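Local coordinates for flavoprotein (Thermotoga maritima, PDB 5V8S) that probably transfers electrons as an FMN-binding oxidoreductase, pairing a di-iron centre in a metallo-beta-lactamase-like domain with a flavodoxin-like domain, at residues T98-S103 with E130-I135; I90-V95 with D116-A121; I32-I37 with I50-Y55. The protein carries 1 engineered substitution. All blocks are in the same frame, centred on the assembly; numbering follows the deposited sequence.

Contact 1 of 3, residues T98-S103 with E130-I135; sequences TEPDDS and EGFYGI. Engineered in segment 98-103: D102 (natural residue His). With FEO (mu-oxo-diiron), chain C.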
# COMPACT_ATOMS: atom_id res chain seq x y z
N THR A 98 8.60 2.77 -26.29
CA THR A 98 7.26 2.46 -26.75
C THR A 98 6.20 2.48 -25.65
O THR A 98 5.04 2.19 -25.94
CB THR A 98 7.23 1.08 -27.41
OG1 THR A 98 7.52 0.08 -26.44
CG2 THR A 98 8.23 1.02 -28.57
N GLU A 99 6.56 2.79 -24.41
CA GLU A 99 5.57 2.71 -23.34
C GLU A 99 4.43 3.67 -23.66
O GLU A 99 4.66 4.77 -24.19
CB GLU A 99 6.21 3.08 -22.00
CG GLU A 99 5.31 2.89 -20.81
CD GLU A 99 6.01 3.09 -19.50
OE1 GLU A 99 7.24 3.16 -19.46
OE2 GLU A 99 5.30 3.15 -18.46
N PRO A 100 3.17 3.32 -23.36
CA PRO A 100 2.05 4.14 -23.85
C PRO A 100 1.94 5.54 -23.28
O PRO A 100 1.13 6.31 -23.82
CB PRO A 100 0.82 3.30 -23.53
CG PRO A 100 1.33 1.91 -23.61
CD PRO A 100 2.72 1.95 -23.05
N ASP A 101 2.67 5.92 -22.22
CA ASP A 101 2.65 7.33 -21.83
C ASP A 101 3.32 8.21 -22.87
O ASP A 101 3.00 9.40 -22.98
CB ASP A 101 3.31 7.56 -20.47
CG ASP A 101 4.75 7.10 -20.41
OD1 ASP A 101 5.06 5.97 -20.84
OD2 ASP A 101 5.61 7.87 -19.92
N ASP A 102 4.24 7.65 -23.64
CA ASP A 102 4.89 8.36 -24.72
C ASP A 102 4.42 7.94 -26.11
O ASP A 102 4.56 8.73 -27.05
CB ASP A 102 6.42 8.24 -24.55
CG ASP A 102 6.93 8.89 -23.20
OD1 ASP A 102 6.78 10.14 -23.04
OD2 ASP A 102 7.43 8.20 -22.28
N SER A 103 3.79 6.77 -26.27
CA SER A 103 3.40 6.25 -27.58
C SER A 103 1.89 6.15 -27.80
O SER A 103 1.46 5.75 -28.89
CB SER A 103 4.01 4.86 -27.81
OG SER A 103 3.38 3.88 -27.01
N GLU A 130 4.41 -3.63 -32.50
CA GLU A 130 3.50 -4.61 -33.08
C GLU A 130 2.59 -5.19 -32.01
O GLU A 130 1.38 -5.31 -32.22
CB GLU A 130 4.31 -5.72 -33.74
CG GLU A 130 3.42 -6.74 -34.40
CD GLU A 130 4.19 -7.92 -34.94
OE1 GLU A 130 4.05 -9.04 -34.38
OE2 GLU A 130 4.93 -7.73 -35.92
N GLY A 131 3.14 -5.55 -30.86
CA GLY A 131 2.32 -6.14 -29.82
C GLY A 131 1.28 -5.19 -29.24
O GLY A 131 0.16 -5.59 -28.93
N PHE A 132 1.66 -3.92 -29.05
CA PHE A 132 0.71 -2.96 -28.49
C PHE A 132 -0.33 -2.54 -29.51
O PHE A 132 -1.52 -2.45 -29.20
CB PHE A 132 1.44 -1.70 -28.03
CG PHE A 132 2.32 -1.87 -26.82
CD1 PHE A 132 2.12 -2.88 -25.90
CD2 PHE A 132 3.36 -1.00 -26.61
CE1 PHE A 132 2.95 -3.00 -24.80
CE2 PHE A 132 4.18 -1.12 -25.52
CZ PHE A 132 3.98 -2.12 -24.61
N TYR A 133 0.11 -2.23 -30.73
CA TYR A 133 -0.71 -1.50 -31.68
C TYR A 133 -0.89 -2.18 -33.03
O TYR A 133 -1.63 -1.66 -33.86
CB TYR A 133 -0.12 -0.10 -31.95
CG TYR A 133 0.16 0.71 -30.69
CD1 TYR A 133 -0.88 1.08 -29.84
CD2 TYR A 133 1.45 1.10 -30.36
CE1 TYR A 133 -0.63 1.81 -28.68
CE2 TYR A 133 1.71 1.84 -29.23
CZ TYR A 133 0.67 2.19 -28.38
OH TYR A 133 0.91 2.93 -27.24
N GLY A 134 -0.24 -3.32 -33.26
CA GLY A 134 -0.29 -3.94 -34.57
C GLY A 134 0.47 -3.19 -35.64
O GLY A 134 0.27 -3.46 -36.83
N ILE A 135 1.33 -2.25 -35.26
CA ILE A 135 2.13 -1.49 -36.22
C ILE A 135 3.30 -2.35 -36.66
O ILE A 135 4.11 -2.78 -35.83
CB ILE A 135 2.60 -0.17 -35.59
CG1 ILE A 135 1.40 0.75 -35.34
CG2 ILE A 135 3.63 0.52 -36.46
CD1 ILE A 135 1.69 1.93 -34.40
FE1 FEO C . 8.78 4.60 -19.65
FE2 FEO C . 7.79 7.84 -20.03
O FEO C . 7.68 5.98 -20.30
O HOH W 1 8.07 5.43 -17.73
O HOH W 2 8.05 7.40 -17.81
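The phenol of Y133 meets S103 through a short hydrogen bond, OH giving its proton to S103 OG at 2.7 Å, with OG lying in the plane of the ring at its edge. S103 passes the polarity on: its OG donates to T98 O at 2.6 Å, arriving from above the carbonyl plane, 56° out of it. Because OG stands between the backbone N and the carbonyl carbon (chi1 72°), it can face T98 O within its own segment and the tyrosine across the contact. The same carbonyl is also met by a ring: F132 CE2 lies 3.4 Å from T98 O, which sits at the ring edge near its plane. F132 CB in turn rests 3.6 Å above the centre of the Y133 ring, while P100 CB touches Y133 OH at 3.7 Å. T98 OG1 turns to another partner, D166.

Segment 98-103 lies within the H-x-E-x-D-H motif, the flavodiiron form of the metallo-beta-lactamase metal-binding sequence, running here from H97 to D102, an engineered replacement for the natural histidine. E99, the N-cap of the short helix 100-103, accepts D102 N and S103 N on opposite faces of its carbonyl and binds FE1 through OE1 at 2.1 Å. D101 OD2 reaches FE2 at 2.2 Å and D102 OD2 reaches it at 2.3 Å; H97, H163, D180 and H240 complete the protein ligands, beside an oxo bridge and a water on each iron. On this iron side, Y276 of the second subunit bonds to E99 OE2.

The far side is looser. Helix 123-133 ends there, G134 leaves helical geometry with a positive phi and is exposed to solvent, and E130 and G131 are only partly covered. The second subunit closes over part of it, its F278 meeting the F132 ring and its S391 bonding to E130 O.

Contact 2 of 3, residues I90-V95 with D116-A121; sequences ITHIIV and DVEIIA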
# COMPACT_ATOMS: atom_id res chain seq x y z
N ILE A 90 4.23 15.14 -42.51
CA ILE A 90 5.16 14.38 -41.68
C ILE A 90 5.71 13.20 -42.48
O ILE A 90 4.96 12.47 -43.14
CB ILE A 90 4.49 13.92 -40.38
CG1 ILE A 90 4.21 15.15 -39.49
CG2 ILE A 90 5.38 12.91 -39.64
CD1 ILE A 90 3.36 14.85 -38.29
N THR A 91 7.02 13.01 -42.39
CA THR A 91 7.72 11.98 -43.15
C THR A 91 8.35 10.91 -42.27
O THR A 91 8.55 9.78 -42.74
CB THR A 91 8.84 12.60 -44.01
OG1 THR A 91 9.73 13.36 -43.18
CG2 THR A 91 8.27 13.50 -45.13
N HIS A 92 8.66 11.23 -41.01
CA HIS A 92 9.35 10.32 -40.10
C HIS A 92 8.75 10.44 -38.72
O HIS A 92 8.37 11.54 -38.30
CB HIS A 92 10.83 10.69 -40.00
CG HIS A 92 11.59 10.50 -41.26
ND1 HIS A 92 11.48 11.36 -42.33
CD2 HIS A 92 12.47 9.54 -41.63
CE1 HIS A 92 12.26 10.93 -43.31
NE2 HIS A 92 12.87 9.83 -42.91
N ILE A 93 8.68 9.32 -38.01
CA ILE A 93 8.38 9.30 -36.58
C ILE A 93 9.44 8.46 -35.88
O ILE A 93 9.63 7.28 -36.22
CB ILE A 93 6.97 8.74 -36.28
CG1 ILE A 93 5.89 9.56 -36.99
CG2 ILE A 93 6.72 8.76 -34.77
CD1 ILE A 93 4.50 9.00 -36.92
N ILE A 94 10.13 9.06 -34.91
CA ILE A 94 11.14 8.36 -34.11
C ILE A 94 10.52 7.99 -32.77
O ILE A 94 9.96 8.84 -32.08
CB ILE A 94 12.39 9.23 -33.90
CG1 ILE A 94 13.08 9.49 -35.26
CG2 ILE A 94 13.36 8.53 -32.93
CD1 ILE A 94 14.31 10.40 -35.18
N VAL A 95 10.60 6.71 -32.44
CA VAL A 95 10.05 6.17 -31.20
C VAL A 95 11.23 5.71 -30.36
O VAL A 95 11.76 4.61 -30.54
CB VAL A 95 9.06 5.04 -31.48
CG1 VAL A 95 8.49 4.49 -30.18
CG2 VAL A 95 7.94 5.55 -32.37
N ASP A 116 2.00 6.27 -45.69
CA ASP A 116 3.14 5.63 -45.06
C ASP A 116 4.13 6.68 -44.55
O ASP A 116 4.33 7.72 -45.18
CB ASP A 116 3.86 4.72 -46.06
CG ASP A 116 3.08 3.47 -46.38
OD1 ASP A 116 2.03 3.22 -45.73
OD2 ASP A 116 3.52 2.73 -47.29
N VAL A 117 4.72 6.40 -43.39
CA VAL A 117 5.84 7.18 -42.88
C VAL A 117 6.94 6.20 -42.48
O VAL A 117 6.70 5.01 -42.27
CB VAL A 117 5.44 8.06 -41.68
CG1 VAL A 117 4.50 9.16 -42.13
CG2 VAL A 117 4.78 7.23 -40.63
N GLU A 118 8.16 6.71 -42.37
CA GLU A 118 9.25 5.91 -41.81
C GLU A 118 9.19 6.00 -40.29
O GLU A 118 9.38 7.08 -39.72
CB GLU A 118 10.59 6.39 -42.33
CG GLU A 118 11.74 5.55 -41.85
CD GLU A 118 13.04 5.90 -42.54
OE1 GLU A 118 13.25 5.46 -43.70
OE2 GLU A 118 13.84 6.64 -41.94
N ILE A 119 8.90 4.88 -39.64
CA ILE A 119 8.87 4.78 -38.17
C ILE A 119 10.18 4.15 -37.73
O ILE A 119 10.51 3.03 -38.13
CB ILE A 119 7.67 3.95 -37.70
CG1 ILE A 119 6.36 4.55 -38.23
CG2 ILE A 119 7.65 3.85 -36.16
CD1 ILE A 119 5.09 3.74 -37.89
N ILE A 120 10.95 4.86 -36.90
CA ILE A 120 12.26 4.39 -36.46
C ILE A 120 12.19 3.99 -34.99
O ILE A 120 11.71 4.76 -34.15
CB ILE A 120 13.33 5.48 -36.67
CG1 ILE A 120 13.49 5.76 -38.16
CG2 ILE A 120 14.66 5.06 -36.04
CD1 ILE A 120 14.27 7.00 -38.45
N ALA A 121 12.71 2.80 -34.68
CA ALA A 121 12.74 2.32 -33.31
C ALA A 121 13.89 1.34 -33.15
O ALA A 121 14.50 0.91 -34.13
CB ALA A 121 11.41 1.65 -32.94
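I93 and I119 face each other across a parallel strand pair, and backbone hydrogen bonds carry the contact. I93 N donates to E118 O and its carbonyl accepts from I120 N; the exchange is extended by E118 N to T91 O at 3.1 Å and by V95 N to I120 O at 2.8 Å, the last nearly along the C=O axis (174°). A weaker CA-H...O approach accompanies them, I119 CA lying 3.3 Å from I93 O. I90 O, which V117 CG1 covers, is buried without a polar partner.

Among the polar side chains, H92 and E118 meet across the contact, side by side and pointing the same way. E118 OE2 lies in the plane of the imidazole, at its edge and 3.2 Å from H92 CD2, with carboxylate and ring turned 88° apart. On another part of that edge, T91 OG1 is hydrogen-bonded to H92 ND1 at 2.8 Å, which helps fix the rotation of the ring. T91 OG1 also bonds to N63 N, and E118 OE1 has a long, weak ion pair with R147.

Apolar contacts fall on both faces: I94 CG1 meets I120 CD1 at 4.2 Å beside H92 and E118, whereas I93 CD1 touches V117 CG2 at 4.1 Å on the other.

The chain makes a beta-alpha-beta crossover between these strands, and its helix 106-113 covers I93 through L106 and L110, and V117 through L110. F154 and F156 of strand 152-158, in the second sheet of the sandwich, pack against I94, and F156 also against I120; strands 62-66 and 138-140 flank the pair.

Contact 3 of 3, residues I32-I37 with I50-Y55; sequences IDDDRI and ISYNAY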
# COMPACT_ATOMS: atom_id res chain seq x y z
N ILE A 32 2.20 18.47 -22.96
CA ILE A 32 0.93 18.49 -22.24
C ILE A 32 1.19 18.21 -20.77
O ILE A 32 2.01 17.35 -20.42
CB ILE A 32 -0.12 17.54 -22.86
CG1 ILE A 32 -1.48 17.79 -22.22
CG2 ILE A 32 0.30 16.07 -22.73
CD1 ILE A 32 -2.63 17.12 -22.93
N ASP A 33 0.55 18.98 -19.91
CA ASP A 33 0.72 18.88 -18.46
C ASP A 33 -0.41 18.03 -17.89
O ASP A 33 -1.56 18.48 -17.80
CB ASP A 33 0.75 20.28 -17.85
CG ASP A 33 2.03 21.02 -18.17
OD1 ASP A 33 2.89 20.42 -18.83
OD2 ASP A 33 2.18 22.19 -17.76
N ASP A 34 -0.09 16.79 -17.50
CA ASP A 34 -1.11 15.84 -17.02
C ASP A 34 -1.37 16.13 -15.54
O ASP A 34 -0.63 15.67 -14.66
CB ASP A 34 -0.65 14.40 -17.23
CG ASP A 34 -1.76 13.40 -16.99
OD1 ASP A 34 -2.82 13.82 -16.49
OD2 ASP A 34 -1.56 12.21 -17.28
N ASP A 35 -2.42 16.89 -15.28
CA ASP A 35 -2.88 17.13 -13.91
C ASP A 35 -4.04 16.23 -13.52
O ASP A 35 -4.66 16.46 -12.47
CB ASP A 35 -3.22 18.60 -13.69
CG ASP A 35 -4.33 19.10 -14.59
OD1 ASP A 35 -4.77 18.36 -15.48
OD2 ASP A 35 -4.77 20.25 -14.39
N ARG A 36 -4.37 15.22 -14.33
CA ARG A 36 -5.41 14.27 -13.99
C ARG A 36 -4.84 13.04 -13.30
O ARG A 36 -5.45 12.52 -12.35
CB ARG A 36 -6.18 13.83 -15.24
CG ARG A 36 -7.02 14.92 -15.91
CD ARG A 36 -7.80 14.37 -17.12
NE ARG A 36 -8.25 15.42 -18.03
CZ ARG A 36 -8.73 15.20 -19.25
NH1 ARG A 36 -8.83 13.96 -19.73
NH2 ARG A 36 -9.12 16.22 -20.00
N ILE A 37 -3.68 12.57 -13.75
CA ILE A 37 -3.09 11.36 -13.20
C ILE A 37 -2.76 11.57 -11.73
O ILE A 37 -2.37 12.67 -11.31
CB ILE A 37 -1.84 11.01 -14.04
CG1 ILE A 37 -1.28 9.64 -13.64
CG2 ILE A 37 -0.76 12.10 -13.90
CD1 ILE A 37 -0.43 9.01 -14.72
N ILE A 50 2.81 15.16 -14.04
CA ILE A 50 3.89 14.85 -14.96
C ILE A 50 3.49 15.38 -16.32
O ILE A 50 2.31 15.40 -16.67
CB ILE A 50 4.16 13.33 -14.99
CG1 ILE A 50 5.47 13.02 -15.73
CG2 ILE A 50 2.96 12.57 -15.59
CD1 ILE A 50 5.83 11.53 -15.80
N SER A 51 4.48 15.83 -17.09
CA SER A 51 4.22 16.25 -18.46
C SER A 51 4.60 15.14 -19.43
O SER A 51 5.42 14.27 -19.12
CB SER A 51 4.97 17.54 -18.81
OG SER A 51 6.36 17.32 -19.08
N TYR A 52 4.01 15.19 -20.62
CA TYR A 52 4.43 14.37 -21.76
C TYR A 52 4.92 15.33 -22.83
O TYR A 52 4.19 16.24 -23.24
CB TYR A 52 3.30 13.45 -22.30
CG TYR A 52 2.60 12.74 -21.18
CD1 TYR A 52 3.29 11.88 -20.34
CD2 TYR A 52 1.27 12.98 -20.93
CE1 TYR A 52 2.68 11.26 -19.25
CE2 TYR A 52 0.63 12.35 -19.84
CZ TYR A 52 1.35 11.50 -19.00
OH TYR A 52 0.76 10.89 -17.90
N ASN A 53 6.15 15.11 -23.28
CA ASN A 53 6.82 16.03 -24.21
C ASN A 53 7.13 15.30 -25.50
O ASN A 53 7.83 14.28 -25.47
CB ASN A 53 8.16 16.54 -23.65
CG ASN A 53 8.05 17.16 -22.26
OD1 ASN A 53 6.99 17.62 -21.83
ND2 ASN A 53 9.19 17.20 -21.56
N ALA A 54 6.64 15.82 -26.62
CA ALA A 54 7.01 15.33 -27.94
C ALA A 54 7.65 16.48 -28.70
O ALA A 54 7.54 17.63 -28.31
CB ALA A 54 5.76 14.84 -28.68
N TYR A 55 8.34 16.15 -29.80
CA TYR A 55 9.11 17.15 -30.52
C TYR A 55 8.88 17.01 -32.01
O TYR A 55 8.67 15.90 -32.52
CB TYR A 55 10.62 17.02 -30.23
CG TYR A 55 10.90 17.19 -28.75
CD1 TYR A 55 10.83 16.10 -27.89
CD2 TYR A 55 11.19 18.42 -28.20
CE1 TYR A 55 11.05 16.24 -26.52
CE2 TYR A 55 11.41 18.58 -26.85
CZ TYR A 55 11.35 17.49 -26.02
OH TYR A 55 11.59 17.67 -24.68
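D34 carries CG anti to its backbone N (chi1 -170°), and Y52 carries CG anti to its carbonyl carbon (chi1 -47°); both groups rise from the same face of the sheet and meet across two strands. The phenol gives its proton to the carboxylate, Y52 OH to D34 OD2 at 2.7 Å, using the anti lone pair of the oxygen, with ring and carboxylate planes 61° apart. The other oxygen looks back into its own chain. D34 OD1 accepts R36 N at 3.0 Å, nearly in line with its C-O bond, and I37 N at 3.1 Å from above the carboxylate plane, while Y73 OH is a further hydrogen-bond partner. So many partners around a buried carboxylate are consistent with an ionised group.

The bond from R36 N closes an Asx turn, which the bond from I37 N extends to an Asx motif, just where strand 26-34 ends. Up to that point it runs antiparallel to strand 50-59 in the seven-stranded sheet of the metallo-beta-lactamase fold: I32 and Y52 form a hydrogen-bonded pair, N to O both ways, and D34 N reaches I50 O at 2.9 Å. Between them D33 and S51 form a non-hydrogen-bonded pair on the opposite face, where the D33 carboxylate is held by R31 and W17.

Apolar contacts flank the D34-Y52 bond. I32 CG2 touches the ring edge at Y52 CD2, 3.7 Å away, and I37 CG2 meets I50 CG2 at 4.1 Å beyond the turn. S51 belongs to the second shell of the metal site: its backbone oxygen accepts from ND1 of the iron ligand H240, and its OG, bonded by G241 N, donates to N53 OD1 at 2.8 Å.

How the contacts relate
All three contacts are largely buried, but contact 1 has a partly exposed flank on helix 123-133. The second subunit reaches contacts 1 and 3; no other chain of the assembly touches contact 2. Contacts 2 and 3 belong to the same sheet, about 22 Å apart between centres: 90-95 with 116-121 is a parallel pair, 32-37 with 50-55 an antiparallel one. Contact 1 touches both, through I135 against I119 and D101 against Y52. Its helices follow the strands of contact 2; the first, 100-103, carries iron ligands. Contact 2 rests on backbone bonds and aliphatic packing, contact 3 adds a phenol-carboxylate bond, and contact 1 is bridged by phenol and serine hydroxyl.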